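Local coordinates for protein alkyl hydroperoxide reductase AhpD (Deinococcus radiodurans R1, PDB 6K40) that probably reduces peroxides as an AhpD-like antioxidant enzyme, at residues P12-P20 against S181-N189. Numbering follows the deposited sequence.
Sequences PRLSFLAVP and SSALGFVPN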
# COMPACT_ATOMS: atom_id res chain seq x y z
N PRO A 12 -1.06 -15.57 -18.53
CA PRO A 12 -0.73 -14.17 -18.24
C PRO A 12 0.75 -13.86 -18.42
O PRO A 12 1.57 -14.78 -18.44
CB PRO A 12 -1.15 -14.01 -16.78
CG PRO A 12 -2.22 -15.03 -16.58
CD PRO A 12 -1.82 -16.20 -17.44
N ARG A 13 1.09 -12.58 -18.54
CA ARG A 13 2.46 -12.14 -18.80
C ARG A 13 3.21 -12.02 -17.48
O ARG A 13 3.15 -11.00 -16.79
CB ARG A 13 2.48 -10.83 -19.58
CG ARG A 13 3.85 -10.51 -20.14
CD ARG A 13 3.81 -9.34 -21.10
NE ARG A 13 5.11 -9.12 -21.71
CZ ARG A 13 5.66 -7.92 -21.89
NH1 ARG A 13 5.00 -6.83 -21.51
NH2 ARG A 13 6.85 -7.81 -22.45
N LEU A 14 3.90 -13.10 -17.11
CA LEU A 14 4.61 -13.16 -15.84
C LEU A 14 5.86 -12.29 -15.80
O LEU A 14 6.36 -12.00 -14.70
CB LEU A 14 4.98 -14.61 -15.53
CG LEU A 14 3.81 -15.58 -15.39
CD1 LEU A 14 4.27 -16.91 -14.79
CD2 LEU A 14 2.69 -14.98 -14.55
N SER A 15 6.41 -11.88 -16.94
CA SER A 15 7.70 -11.20 -16.93
C SER A 15 7.86 -10.37 -18.19
O SER A 15 7.20 -10.61 -19.21
CB SER A 15 8.85 -12.21 -16.80
OG SER A 15 10.09 -11.62 -17.14
N PHE A 16 8.75 -9.38 -18.11
CA PHE A 16 9.20 -8.66 -19.30
C PHE A 16 10.20 -9.45 -20.12
O PHE A 16 10.47 -9.08 -21.27
CB PHE A 16 9.84 -7.32 -18.91
CG PHE A 16 8.89 -6.32 -18.33
CD1 PHE A 16 7.54 -6.36 -18.65
CD2 PHE A 16 9.35 -5.34 -17.46
CE1 PHE A 16 6.67 -5.43 -18.11
CE2 PHE A 16 8.48 -4.41 -16.92
CZ PHE A 16 7.14 -4.45 -17.24
N LEU A 17 10.76 -10.52 -19.57
CA LEU A 17 11.69 -11.39 -20.27
C LEU A 17 11.02 -12.73 -20.55
O LEU A 17 9.91 -13.01 -20.09
CB LEU A 17 12.97 -11.59 -19.46
CG LEU A 17 13.67 -10.34 -18.92
CD1 LEU A 17 14.93 -10.72 -18.17
CD2 LEU A 17 13.98 -9.36 -20.04
N ALA A 18 11.73 -13.57 -21.30
CA ALA A 18 11.24 -14.91 -21.57
C ALA A 18 11.14 -15.70 -20.28
O ALA A 18 11.95 -15.54 -19.36
CB ALA A 18 12.16 -15.63 -22.56
N VAL A 19 10.13 -16.56 -20.20
CA VAL A 19 9.88 -17.40 -19.03
C VAL A 19 10.20 -18.83 -19.42
O VAL A 19 9.75 -19.29 -20.48
CB VAL A 19 8.42 -17.27 -18.54
CG1 VAL A 19 8.27 -17.87 -17.15
CG2 VAL A 19 7.99 -15.82 -18.54
N PRO A 20 10.96 -19.57 -18.62
CA PRO A 20 11.25 -20.97 -18.97
C PRO A 20 9.97 -21.80 -18.93
O PRO A 20 9.16 -21.66 -18.01
CB PRO A 20 12.25 -21.41 -17.89
CG PRO A 20 12.01 -20.47 -16.75
CD PRO A 20 11.64 -19.16 -17.38
N SER A 181 12.00 -7.59 -9.11
CA SER A 181 10.61 -7.77 -9.50
C SER A 181 10.06 -6.55 -10.24
O SER A 181 9.29 -6.70 -11.20
CB SER A 181 9.75 -8.07 -8.27
OG SER A 181 10.05 -9.34 -7.72
N SER A 182 10.44 -5.34 -9.83
CA SER A 182 9.93 -4.15 -10.49
C SER A 182 10.61 -3.93 -11.84
O SER A 182 9.97 -3.48 -12.79
CB SER A 182 10.10 -2.91 -9.60
OG SER A 182 9.71 -3.16 -8.27
N ALA A 183 11.91 -4.25 -11.93
CA ALA A 183 12.61 -4.07 -13.19
C ALA A 183 12.11 -5.05 -14.25
O ALA A 183 12.04 -4.70 -15.43
CB ALA A 183 14.11 -4.24 -12.97
N LEU A 184 11.75 -6.27 -13.85
CA LEU A 184 11.39 -7.30 -14.81
C LEU A 184 9.88 -7.56 -14.88
O LEU A 184 9.46 -8.50 -15.56
CB LEU A 184 12.14 -8.58 -14.51
CG LEU A 184 13.66 -8.40 -14.50
CD1 LEU A 184 14.34 -9.69 -14.12
CD2 LEU A 184 14.16 -7.90 -15.85
N GLY A 185 9.07 -6.75 -14.21
CA GLY A 185 7.63 -6.84 -14.34
C GLY A 185 6.99 -8.11 -13.82
O GLY A 185 6.08 -8.65 -14.46
N PHE A 186 7.43 -8.58 -12.65
CA PHE A 186 6.84 -9.78 -12.06
C PHE A 186 5.45 -9.47 -11.52
O PHE A 186 5.16 -8.37 -11.05
CB PHE A 186 7.74 -10.32 -10.95
CG PHE A 186 9.07 -10.84 -11.44
CD1 PHE A 186 9.37 -10.89 -12.79
CD2 PHE A 186 10.03 -11.28 -10.53
CE1 PHE A 186 10.59 -11.36 -13.23
CE2 PHE A 186 11.25 -11.76 -10.97
CZ PHE A 186 11.53 -11.80 -12.32
N VAL A 187 4.57 -10.47 -11.60
CA VAL A 187 3.16 -10.32 -11.25
C VAL A 187 2.84 -11.31 -10.13
O VAL A 187 3.09 -12.51 -10.30
CB VAL A 187 2.22 -10.55 -12.44
CG1 VAL A 187 0.78 -10.28 -12.05
CG2 VAL A 187 2.64 -9.67 -13.61
N PRO A 188 2.29 -10.87 -9.00
CA PRO A 188 1.96 -11.81 -7.93
C PRO A 188 0.77 -12.68 -8.29
O PRO A 188 -0.15 -12.25 -8.99
CB PRO A 188 1.64 -10.90 -6.74
CG PRO A 188 1.19 -9.62 -7.36
CD PRO A 188 1.93 -9.48 -8.67
N ASN A 189 0.79 -13.91 -7.79
CA ASN A 189 -0.30 -14.84 -8.04
C ASN A 189 -1.60 -14.31 -7.43
O ASN A 189 -1.58 -13.68 -6.37
CB ASN A 189 0.02 -16.22 -7.45
CG ASN A 189 1.28 -16.83 -8.02
OD1 ASN A 189 2.39 -16.39 -7.71
ND2 ASN A 189 1.13 -17.85 -8.85
O HOH W 1 5.79 -13.05 -12.54
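F16 against L184 and G185, and L14 against F186, join the N-terminal loop ahead of helix 27-40 to the C-terminal end of helix 161-184, a surface contact in which loop side chains, chiefly the F16 ring, pack on the backbone of the helix end. One direct hydrogen bond fixes it: F16 N donates to L184 O at 2.8 Å, nearly straight at 168°, with the donor tilted 34° from the carbonyl plane. From the same residue the phenyl ring reaches over the helix end, because CG stands anti to the carbonyl carbon (chi1 -68°). Its face receives G185 CA in a CH-pi contact, 3.8 Å from the ring centroid and offset toward the rim, while A183 O lies near the ring plane at the edge. G185 is where the chain leaves helical geometry, its phi turning positive, and the missing side chain lets the ring lie so close. In the loop, which the contact ties to an all-helical AhpD-like fold, S15 OG accepts from L17 N over 2.8 Å, making an ST turn. That hydroxyl also sits at the edge of the F186 ring, in its plane, and both S15 and F186 pack on A49 of helix 45-49. Farther along, F186 CA points its hydrogen at L14 O, 3.5 Å away, almost linearly. At the other end of the contact, L17 CD1 meets L184 CD2 at 3.7 Å, the two leucine side chains crossing at a slant.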